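PDB 6B1Z: glutamate--tRNA ligase from Elizabethkingia anophelis, which catalyses the ATP-dependent attachment of glutamate to its cognate tRNA, as a class I aminoacyl-tRNA synthetase. Local coordinates for residues F136-E141 / L146-S151; E141-L146 / R170-L175; F307-A312 / Q356-L361. All coordinates share one frame; numbering follows the deposited sequence.

Interaction 1. Residues F136-E141 / L146-S151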
loop_
_atom_site.group_PDB
_atom_site.type_symbol
_atom_site.label_atom_id
_atom_site.label_comp_id
_atom_site.label_asym_id
_atom_site.label_seq_id
_atom_site.Cartn_x
_atom_site.Cartn_y
_atom_site.Cartn_z
ATOM N N PHE A 136 -28.499 -12.280 15.936
ATOM C CA PHE A 136 -28.313 -12.092 17.371
ATOM C C PHE A 136 -27.286 -11.004 17.665
ATOM O O PHE A 136 -26.239 -10.916 17.016
ATOM C CB PHE A 136 -27.872 -13.410 18.021
ATOM C CG PHE A 136 -27.352 -13.243 19.421
ATOM C CD1 PHE A 136 -28.220 -12.944 20.458
ATOM C CD2 PHE A 136 -26.002 -13.389 19.697
ATOM C CE1 PHE A 136 -27.752 -12.779 21.744
ATOM C CE2 PHE A 136 -25.530 -13.220 20.981
ATOM C CZ PHE A 136 -26.406 -12.918 22.005
ATOM N N ALA A 137 -27.606 -10.169 18.654
ATOM C CA ALA A 137 -26.675 -9.227 19.260
ATOM C C ALA A 137 -26.797 -9.336 20.770
ATOM O O ALA A 137 -27.908 -9.353 21.304
ATOM C CB ALA A 137 -26.949 -7.782 18.818
ATOM N N TYR A 138 -25.657 -9.438 21.449
ATOM C CA TYR A 138 -25.615 -9.418 22.909
ATOM C C TYR A 138 -25.765 -7.966 23.340
ATOM O O TYR A 138 -24.835 -7.169 23.170
ATOM C CB TYR A 138 -24.288 -10.013 23.384
ATOM C CG TYR A 138 -24.308 -10.711 24.740
ATOM C CD1 TYR A 138 -24.727 -10.048 25.887
ATOM C CD2 TYR A 138 -23.877 -12.036 24.865
ATOM C CE1 TYR A 138 -24.727 -10.685 27.133
ATOM C CE2 TYR A 138 -23.868 -12.680 26.099
ATOM C CZ TYR A 138 -24.309 -11.999 27.227
ATOM O OH TYR A 138 -24.299 -12.641 28.439
ATOM N N ASN A 139 -26.930 -7.596 23.866
ATOM C CA ASN A 139 -27.238 -6.177 24.045
ATOM C C ASN A 139 -28.269 -6.023 25.160
ATOM O O ASN A 139 -28.587 -6.978 25.877
ATOM C CB ASN A 139 -27.718 -5.559 22.722
ATOM C CG ASN A 139 -29.011 -6.192 22.208
ATOM O OD1 ASN A 139 -29.660 -6.978 22.907
ATOM N ND2 ASN A 139 -29.389 -5.842 20.985
ATOM N N TYR A 140 -28.809 -4.811 25.299
ATOM C CA TYR A 140 -29.787 -4.567 26.356
ATOM C C TYR A 140 -30.978 -5.516 26.247
ATOM O O TYR A 140 -31.497 -5.985 27.266
ATOM C CB TYR A 140 -30.255 -3.111 26.307
ATOM C CG TYR A 140 -31.090 -2.738 27.507
ATOM C CD1 TYR A 140 -32.440 -3.059 27.554
ATOM C CD2 TYR A 140 -30.526 -2.085 28.602
ATOM C CE1 TYR A 140 -33.206 -2.737 28.645
ATOM C CE2 TYR A 140 -31.288 -1.766 29.709
ATOM C CZ TYR A 140 -32.630 -2.089 29.715
ATOM O OH TYR A 140 -33.427 -1.781 30.802
ATOM N N GLU A 141 -31.418 -5.810 25.021
ATOM C CA GLU A 141 -32.600 -6.641 24.798
ATOM C C GLU A 141 -32.390 -8.098 25.185
ATOM O O GLU A 141 -33.343 -8.761 25.622
ATOM C CB GLU A 141 -33.005 -6.572 23.329
ATOM C CG GLU A 141 -33.624 -5.250 22.916
ATOM C CD GLU A 141 -33.973 -5.222 21.438
ATOM O OE1 GLU A 141 -33.244 -5.852 20.633
ATOM O OE2 GLU A 141 -34.979 -4.570 21.085
ATOM N N LEU A 146 -29.518 -14.353 29.034
ATOM C CA LEU A 146 -28.270 -15.084 28.913
ATOM C C LEU A 146 -27.688 -15.280 30.317
ATOM O O LEU A 146 -28.409 -15.156 31.319
ATOM C CB LEU A 146 -27.359 -14.333 27.936
ATOM C CG LEU A 146 -27.899 -14.458 26.500
ATOM C CD1 LEU A 146 -27.261 -13.439 25.565
ATOM C CD2 LEU A 146 -27.704 -15.880 25.976
ATOM N N ARG A 147 -26.401 -15.618 30.407
ATOM C CA ARG A 147 -25.798 -16.029 31.675
ATOM C C ARG A 147 -24.682 -15.056 32.041
ATOM O O ARG A 147 -23.544 -15.201 31.587
ATOM C CB ARG A 147 -25.294 -17.468 31.594
ATOM C CG ARG A 147 -26.448 -18.497 31.547
ATOM C CD ARG A 147 -25.987 -19.969 31.449
ATOM N NE ARG A 147 -24.969 -20.310 32.440
ATOM C CZ ARG A 147 -25.213 -20.527 33.730
ATOM N NH1 ARG A 147 -26.451 -20.435 34.199
ATOM N NH2 ARG A 147 -24.214 -20.833 34.547
ATOM N N ASN A 148 -25.006 -14.065 32.871
ATOM C CA ASN A 148 -24.057 -13.006 33.188
ATOM C C ASN A 148 -24.409 -12.435 34.562
ATOM O O ASN A 148 -25.401 -12.830 35.178
ATOM C CB ASN A 148 -24.073 -11.941 32.086
ATOM C CG ASN A 148 -25.458 -11.383 31.858
ATOM O OD1 ASN A 148 -26.022 -10.754 32.750
ATOM N ND2 ASN A 148 -26.021 -11.623 30.679
ATOM N N SER A 149 -23.588 -11.493 35.044
ATOM C CA SER A 149 -23.787 -10.976 36.395
ATOM C C SER A 149 -24.954 -10.000 36.494
ATOM O O SER A 149 -25.287 -9.577 37.606
ATOM C CB SER A 149 -22.498 -10.331 36.927
ATOM O OG SER A 149 -22.041 -9.289 36.092
ATOM N N ILE A 150 -25.574 -9.637 35.378
ATOM C CA ILE A 150 -26.817 -8.875 35.431
ATOM C C ILE A 150 -28.024 -9.799 35.530
ATOM O O ILE A 150 -28.953 -9.527 36.298
ATOM C CB ILE A 150 -26.913 -7.944 34.207
ATOM C CG1 ILE A 150 -25.851 -6.844 34.297
ATOM C CG2 ILE A 150 -28.323 -7.342 34.094
ATOM C CD1 ILE A 150 -25.666 -6.072 33.026
ATOM N N SER A 151 -28.023 -10.903 34.778
ATOM C CA SER A 151 -29.169 -11.808 34.705
ATOM C C SER A 151 -29.197 -12.843 35.820
ATOM O O SER A 151 -30.281 -13.320 36.188
ATOM C CB SER A 151 -29.162 -12.542 33.358
ATOM O OG SER A 151 -28.101 -13.484 33.311
#

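Interaction 2. Residues E141-L146 / R170-L175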
loop_
_atom_site.group_PDB
_atom_site.type_symbol
_atom_site.label_atom_id
_atom_site.label_comp_id
_atom_site.label_asym_id
_atom_site.label_seq_id
_atom_site.Cartn_x
_atom_site.Cartn_y
_atom_site.Cartn_z
ATOM N N GLU A 141 -31.418 -5.810 25.021
ATOM C CA GLU A 141 -32.600 -6.641 24.798
ATOM C C GLU A 141 -32.390 -8.098 25.185
ATOM O O GLU A 141 -33.343 -8.761 25.622
ATOM C CB GLU A 141 -33.005 -6.572 23.329
ATOM C CG GLU A 141 -33.624 -5.250 22.916
ATOM C CD GLU A 141 -33.973 -5.222 21.438
ATOM O OE1 GLU A 141 -33.244 -5.852 20.633
ATOM O OE2 GLU A 141 -34.979 -4.570 21.085
ATOM N N THR A 142 -31.178 -8.629 24.999
ATOM C CA THR A 142 -30.920 -10.053 25.184
ATOM C C THR A 142 -30.151 -10.376 26.456
ATOM O O THR A 142 -30.100 -11.549 26.846
ATOM C CB THR A 142 -30.143 -10.637 23.985
ATOM O OG1 THR A 142 -28.891 -9.948 23.820
ATOM C CG2 THR A 142 -30.936 -10.505 22.683
ATOM N N ARG A 143 -29.538 -9.384 27.111
ATOM C CA ARG A 143 -28.625 -9.762 28.185
ATOM C C ARG A 143 -29.361 -10.428 29.344
ATOM O O ARG A 143 -28.789 -11.286 30.022
ATOM C CB ARG A 143 -27.809 -8.554 28.661
ATOM C CG ARG A 143 -28.578 -7.528 29.441
ATOM C CD ARG A 143 -27.619 -6.505 30.067
ATOM N NE ARG A 143 -27.086 -5.544 29.108
ATOM C CZ ARG A 143 -27.279 -4.228 29.180
ATOM N NH1 ARG A 143 -28.013 -3.712 30.172
ATOM N NH2 ARG A 143 -26.735 -3.423 28.268
ATOM N N ASN A 144 -30.640 -10.104 29.557
ATOM C CA ASN A 144 -31.315 -10.672 30.714
ATOM C C ASN A 144 -31.734 -12.123 30.534
ATOM O O ASN A 144 -32.122 -12.756 31.523
ATOM C CB ASN A 144 -32.525 -9.815 31.089
ATOM C CG ASN A 144 -32.114 -8.531 31.776
ATOM O OD1 ASN A 144 -32.297 -7.440 31.239
ATOM N ND2 ASN A 144 -31.535 -8.658 32.964
ATOM N N ARG A 145 -31.653 -12.696 29.332
ATOM C CA ARG A 145 -31.944 -14.115 29.178
ATOM C C ARG A 145 -30.697 -14.944 28.906
ATOM O O ARG A 145 -30.808 -16.138 28.608
ATOM C CB ARG A 145 -32.991 -14.346 28.088
ATOM C CG ARG A 145 -32.622 -13.951 26.672
ATOM C CD ARG A 145 -33.848 -14.222 25.797
ATOM N NE ARG A 145 -33.873 -13.491 24.533
ATOM C CZ ARG A 145 -33.955 -14.069 23.337
ATOM N NH1 ARG A 145 -34.015 -15.392 23.236
ATOM N NH2 ARG A 145 -33.983 -13.322 22.242
ATOM N N LEU A 146 -29.518 -14.353 29.034
ATOM C CA LEU A 146 -28.270 -15.084 28.913
ATOM C C LEU A 146 -27.688 -15.280 30.317
ATOM O O LEU A 146 -28.409 -15.156 31.319
ATOM C CB LEU A 146 -27.359 -14.333 27.936
ATOM C CG LEU A 146 -27.899 -14.458 26.500
ATOM C CD1 LEU A 146 -27.261 -13.439 25.565
ATOM C CD2 LEU A 146 -27.704 -15.880 25.976
ATOM N N ARG A 170 -17.886 -7.782 29.729
ATOM C CA ARG A 170 -18.578 -7.077 28.665
ATOM C C ARG A 170 -18.877 -5.644 29.071
ATOM O O ARG A 170 -19.078 -5.347 30.251
ATOM C CB ARG A 170 -19.899 -7.760 28.311
ATOM C CG ARG A 170 -19.714 -9.015 27.477
ATOM C CD ARG A 170 -21.071 -9.659 27.158
ATOM N NE ARG A 170 -20.878 -10.900 26.411
ATOM C CZ ARG A 170 -20.746 -10.976 25.087
ATOM N NH1 ARG A 170 -20.791 -9.878 24.340
ATOM N NH2 ARG A 170 -20.569 -12.160 24.516
ATOM N N PHE A 171 -18.902 -4.762 28.076
ATOM C CA PHE A 171 -19.384 -3.410 28.301
ATOM C C PHE A 171 -20.900 -3.436 28.471
ATOM O O PHE A 171 -21.593 -4.140 27.741
ATOM C CB PHE A 171 -19.011 -2.527 27.110
ATOM C CG PHE A 171 -19.391 -1.089 27.285
ATOM C CD1 PHE A 171 -18.596 -0.234 28.036
ATOM C CD2 PHE A 171 -20.543 -0.587 26.682
ATOM C CE1 PHE A 171 -18.936 1.104 28.182
ATOM C CE2 PHE A 171 -20.889 0.750 26.829
ATOM C CZ PHE A 171 -20.107 1.588 27.589
ATOM N N LYS A 172 -21.418 -2.659 29.426
ATOM C CA LYS A 172 -22.871 -2.565 29.635
ATOM C C LYS A 172 -23.418 -1.359 28.870
ATOM O O LYS A 172 -23.366 -0.221 29.350
ATOM C CB LYS A 172 -23.188 -2.477 31.121
ATOM C CG LYS A 172 -24.681 -2.565 31.442
ATOM C CD LYS A 172 -24.885 -2.463 32.951
ATOM C CE LYS A 172 -26.352 -2.539 33.316
ATOM N NZ LYS A 172 -27.044 -1.257 33.047
ATOM N N MET A 173 -23.964 -1.605 27.683
ATOM C CA MET A 173 -24.467 -0.505 26.866
ATOM C C MET A 173 -25.607 0.194 27.593
ATOM O O MET A 173 -26.549 -0.478 28.043
ATOM C CB MET A 173 -24.976 -0.989 25.513
ATOM C CG MET A 173 -24.015 -0.792 24.391
ATOM S SD MET A 173 -23.626 0.946 24.087
ATOM C CE MET A 173 -22.052 0.634 23.269
ATOM N N PRO A 174 -25.555 1.522 27.735
ATOM C CA PRO A 174 -26.667 2.260 28.342
ATOM C C PRO A 174 -27.980 2.036 27.606
ATOM O O PRO A 174 -28.005 1.777 26.399
ATOM C CB PRO A 174 -26.224 3.728 28.224
ATOM C CG PRO A 174 -24.724 3.674 28.157
ATOM C CD PRO A 174 -24.379 2.375 27.456
ATOM N N LEU A 175 -29.076 2.143 28.361
ATOM C CA LEU A 175 -30.427 2.127 27.799
ATOM C C LEU A 175 -30.756 3.463 27.125
ATOM O O LEU A 175 -30.723 4.518 27.769
ATOM C CB LEU A 175 -31.436 1.817 28.905
ATOM C CG LEU A 175 -32.925 1.862 28.504
ATOM C CD1 LEU A 175 -33.205 0.870 27.386
ATOM C CD2 LEU A 175 -33.831 1.606 29.693
#

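Interaction 3. Residues F307-A312 / Q356-L361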
loop_
_atom_site.group_PDB
_atom_site.type_symbol
_atom_site.label_atom_id
_atom_site.label_comp_id
_atom_site.label_asym_id
_atom_site.label_seq_id
_atom_site.Cartn_x
_atom_site.Cartn_y
_atom_site.Cartn_z
ATOM N N PHE A 307 5.322 5.610 -5.428
ATOM C CA PHE A 307 4.309 4.849 -4.708
ATOM C C PHE A 307 3.631 5.690 -3.629
ATOM O O PHE A 307 2.395 5.742 -3.561
ATOM C CB PHE A 307 4.957 3.609 -4.099
ATOM C CG PHE A 307 4.021 2.801 -3.229
ATOM C CD1 PHE A 307 2.937 2.145 -3.788
ATOM C CD2 PHE A 307 4.253 2.695 -1.863
ATOM C CE1 PHE A 307 2.074 1.392 -2.986
ATOM C CE2 PHE A 307 3.408 1.951 -1.045
ATOM C CZ PHE A 307 2.326 1.293 -1.609
ATOM N N ILE A 308 4.419 6.347 -2.769
ATOM C CA ILE A 308 3.798 7.055 -1.653
ATOM C C ILE A 308 3.123 8.347 -2.122
ATOM O O ILE A 308 2.107 8.762 -1.546
ATOM C CB ILE A 308 4.828 7.265 -0.524
ATOM C CG1 ILE A 308 4.091 7.488 0.804
ATOM C CG2 ILE A 308 5.821 8.387 -0.872
ATOM C CD1 ILE A 308 3.232 6.284 1.225
ATOM N N ASN A 309 3.614 8.964 -3.206
ATOM C CA ASN A 309 2.901 10.088 -3.814
ATOM C C ASN A 309 1.515 9.641 -4.290
ATOM O O ASN A 309 0.510 10.342 -4.077
ATOM C CB ASN A 309 3.765 10.646 -4.970
ATOM C CG ASN A 309 3.383 12.071 -5.420
ATOM O OD1 ASN A 309 4.172 12.731 -6.102
ATOM N ND2 ASN A 309 2.169 12.526 -5.103
ATOM N N MET A 310 1.445 8.471 -4.927
ATOM C CA MET A 310 0.164 7.945 -5.396
ATOM C C MET A 310 -0.780 7.676 -4.223
ATOM O O MET A 310 -1.961 8.059 -4.250
ATOM C CB MET A 310 0.419 6.672 -6.207
ATOM C CG MET A 310 -0.846 5.964 -6.713
ATOM S SD MET A 310 -1.608 4.858 -5.496
ATOM C CE MET A 310 -0.407 3.550 -5.412
ATOM N N VAL A 311 -0.263 7.038 -3.171
ATOM C CA VAL A 311 -1.115 6.688 -2.035
ATOM C C VAL A 311 -1.656 7.939 -1.359
ATOM O O VAL A 311 -2.834 7.998 -0.980
ATOM C CB VAL A 311 -0.335 5.794 -1.050
ATOM C CG1 VAL A 311 -1.159 5.577 0.238
ATOM C CG2 VAL A 311 -0.037 4.431 -1.694
ATOM N N ALA A 312 -0.818 8.972 -1.222
ATOM C CA ALA A 312 -1.247 10.208 -0.575
ATOM C C ALA A 312 -2.453 10.822 -1.260
ATOM O O ALA A 312 -3.325 11.393 -0.601
ATOM C CB ALA A 312 -0.095 11.218 -0.571
ATOM N N GLN A 356 6.117 6.522 -13.949
ATOM C CA GLN A 356 6.752 7.082 -15.138
ATOM C C GLN A 356 7.293 8.480 -14.863
ATOM O O GLN A 356 8.410 8.818 -15.277
ATOM C CB GLN A 356 5.744 7.113 -16.287
ATOM C CG GLN A 356 6.381 7.514 -17.590
ATOM C CD GLN A 356 5.434 7.343 -18.727
ATOM O OE1 GLN A 356 5.513 6.373 -19.490
ATOM N NE2 GLN A 356 4.500 8.267 -18.839
ATOM N N GLN A 357 6.500 9.317 -14.192
ATOM C CA GLN A 357 6.935 10.682 -13.907
ATOM C C GLN A 357 8.227 10.685 -13.105
ATOM O O GLN A 357 9.144 11.465 -13.395
ATOM C CB GLN A 357 5.856 11.458 -13.144
ATOM C CG GLN A 357 4.521 11.635 -13.865
ATOM C CD GLN A 357 4.660 12.056 -15.304
ATOM O OE1 GLN A 357 4.929 13.218 -15.602
ATOM N NE2 GLN A 357 4.472 11.108 -16.217
ATOM N N TYR A 358 8.317 9.818 -12.092
ATOM C CA TYR A 358 9.512 9.786 -11.252
ATOM C C TYR A 358 10.684 9.147 -11.981
ATOM O O TYR A 358 11.823 9.612 -11.844
ATOM C CB TYR A 358 9.216 9.064 -9.921
ATOM C CG TYR A 358 8.561 9.949 -8.873
ATOM C CD1 TYR A 358 7.189 10.176 -8.865
ATOM C CD2 TYR A 358 9.327 10.577 -7.898
ATOM C CE1 TYR A 358 6.600 11.002 -7.903
ATOM C CE2 TYR A 358 8.757 11.391 -6.946
ATOM C CZ TYR A 358 7.396 11.592 -6.944
ATOM O OH TYR A 358 6.861 12.414 -5.992
ATOM N N LEU A 359 10.427 8.108 -12.782
ATOM C CA LEU A 359 11.510 7.444 -13.507
ATOM C C LEU A 359 12.181 8.400 -14.480
ATOM O O LEU A 359 13.420 8.429 -14.587
ATOM C CB LEU A 359 10.952 6.225 -14.246
ATOM C CG LEU A 359 11.915 5.379 -15.086
ATOM C CD1 LEU A 359 13.042 4.876 -14.222
ATOM C CD2 LEU A 359 11.161 4.208 -15.700
ATOM N N GLN A 360 11.377 9.217 -15.175
ATOM C CA GLN A 360 11.904 10.125 -16.193
ATOM C C GLN A 360 12.857 11.148 -15.599
ATOM O O GLN A 360 13.730 11.667 -16.310
ATOM C CB GLN A 360 10.754 10.836 -16.911
ATOM C CG GLN A 360 9.987 9.961 -17.874
ATOM C CD GLN A 360 8.719 10.632 -18.376
ATOM O OE1 GLN A 360 8.350 11.714 -17.914
ATOM N NE2 GLN A 360 8.044 9.991 -19.320
ATOM N N LEU A 361 12.703 11.460 -14.312
ATOM C CA LEU A 361 13.519 12.457 -13.638
ATOM C C LEU A 361 14.751 11.870 -12.959
ATOM O O LEU A 361 15.629 12.633 -12.545
ATOM C CB LEU A 361 12.680 13.212 -12.605
ATOM C CG LEU A 361 11.636 14.190 -13.156
ATOM C CD1 LEU A 361 10.968 14.896 -12.004
ATOM C CD2 LEU A 361 12.285 15.190 -14.098
#

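Interaction 1. Residues F136-E141 / L146-S151
Leu-146 meets two aromatic rings with one methyl group. Its CD1 sits over a face of the Tyr-138 ring in a CH-pi contact, 3.6 Å from the centroid and 16° off the ring normal, with CE2 as the nearest ring atom. The same methyl lies at the edge of Phe-136, near the plane of that ring, 3.7 Å from CZ. Phe-136 and Tyr-138 approach the leucine from the opposite direction, the tyrosine, with CG anti to its N, bringing only the end of its side chain near. Ile-125 of helix 119-131 touches Phe-136 and Leu-146 alike. The carbonyl O of Leu-146 accepts from Ser-151 OG at 2.6 Å, the hydroxyl standing above the carbonyl plane. The backbone N of Arg-147 bonds to Asp-117 OD2, while OD1 of that acid is hydrogen-bonded to Tyr-138 OH. These segments belong to the loop between helices 119-131 and 154-162, inside the class I catalytic domain, where the chain doubles back on itself beside strand 112-115. Asn-148 ND2 donates to Tyr-138 OH over 3.0 Å, nearly straight at 163° and close to its own amide plane, which is turned 55° from the ring; ND2 also bonds Arg-143 O. With its NH2 held by these two bonds, the amide offers OD1 to Ile-150 N in an Asx turn, on a lone pair, and to Ser-151 N, tilted from the carbonyl plane, in an Asx motif; each bond is 2.9 Å. Ser-151 OG, besides donating to Leu-146 O, accepts from Asn-148 N at 3.2 Å.

Interaction 2. Residues E141-L146 / R170-L175
The guanidinium of Arg-143 has Lys-172 CG over one face, 3.6 Å above the plane and displaced toward the rim, and the carbonyl O of Met-173 at its edge. The bond at the edge runs from NH2 to Met-173 O over 3.0 Å, with an N-H...O angle of 159°. It lies in the guanidinium plane and in the carbonyl plane, and it uses a lone pair of the oxygen. NE forms a salt bridge with Asp-198, whose other carboxylate oxygen takes the backbone N of Met-173; bonded through both NE and NH2, the group is probably restrained in rotation. A bend at chi3 (75°) swings the flat end of the arginine across the lysine, and the two side chains cross at about a right angle. The lysine is extended as far as CE, which comes 3.7 Å from Arg-143 NH1, and only then turns at chi4. This leaves the two cationic ends near each other, NH1 being 3.9 Å from Lys-172 NZ, a proximity that the carboxylate of Asp-198 probably eases on the arginine side. Tyr-113 of strand 112-115 touches both side chains. Of the Met-173 side chain, CB is the atom nearest NH2. The arrangement is that of a loop arginine capturing a main-chain carbonyl just past a strand end: it joins the 141-146 turn to the exit of strand 168-171, the central strand of a three-stranded antiparallel sheet in the catalytic domain.

Interaction 3. Residues F307-A312 / Q356-L361
Both segments are helical, and their backbones stay apart, the CA atoms of Asn-309 and Tyr-358 being 10.0 Å from each other; the side chains of these two residues bridge them. The first segment belongs to helix 304-312 of the class I catalytic domain and the second to helix 348-361, which lies in the sequence range of the anticodon-binding domain, consistent with a place near the junction of the two domains. The two side chains cross at about a right angle, and ring and amide planes stand 81° apart. The tyrosine reaches toward Asn-309 with its hydroxyl end, Tyr-358 OH being 3.7 Å from Asn-309 CB, and OD1 lies at the edge of the tyrosine ring, in its plane. The amide is gripped by three bonds: ND2 donates to Glu-323 O, and OD1 accepts from Val-325 N as well as from the tyrosine, which would hold the buried amide in one orientation. Phe-354, one turn earlier on the tyrosine's helix, touches Asn-309 too. In the bond that crosses the contact, Tyr-358 OH donates to Asn-309 OD1 at 2.7 Å, with a C=O...O angle of 123° and the hydroxyl tilted 23° from the carbonyl plane.

In the fold
Interactions 1 and 2 form one cluster, with centres about 4 Å apart and Glu-141 and Leu-146 in common. Their segments alternate along the chain, and the loop before helix 154-162 serves both: interaction 1 folds it on itself, while interaction 2 ties it to the end of strand 168-171. Arg-170, from that strand, makes a cation-pi contact with Tyr-138. Interaction 3 stands apart, more than 50 Å from either centre to centre, and its centre lies nearer that of the molecule (about 13 Å against about 40 Å). Interaction 2 is buried; the others are partly so. A methyl on aromatic rings and Asx bonds mark the first, a guanidinium the second, a hydroxyl-amide bond between helices the third.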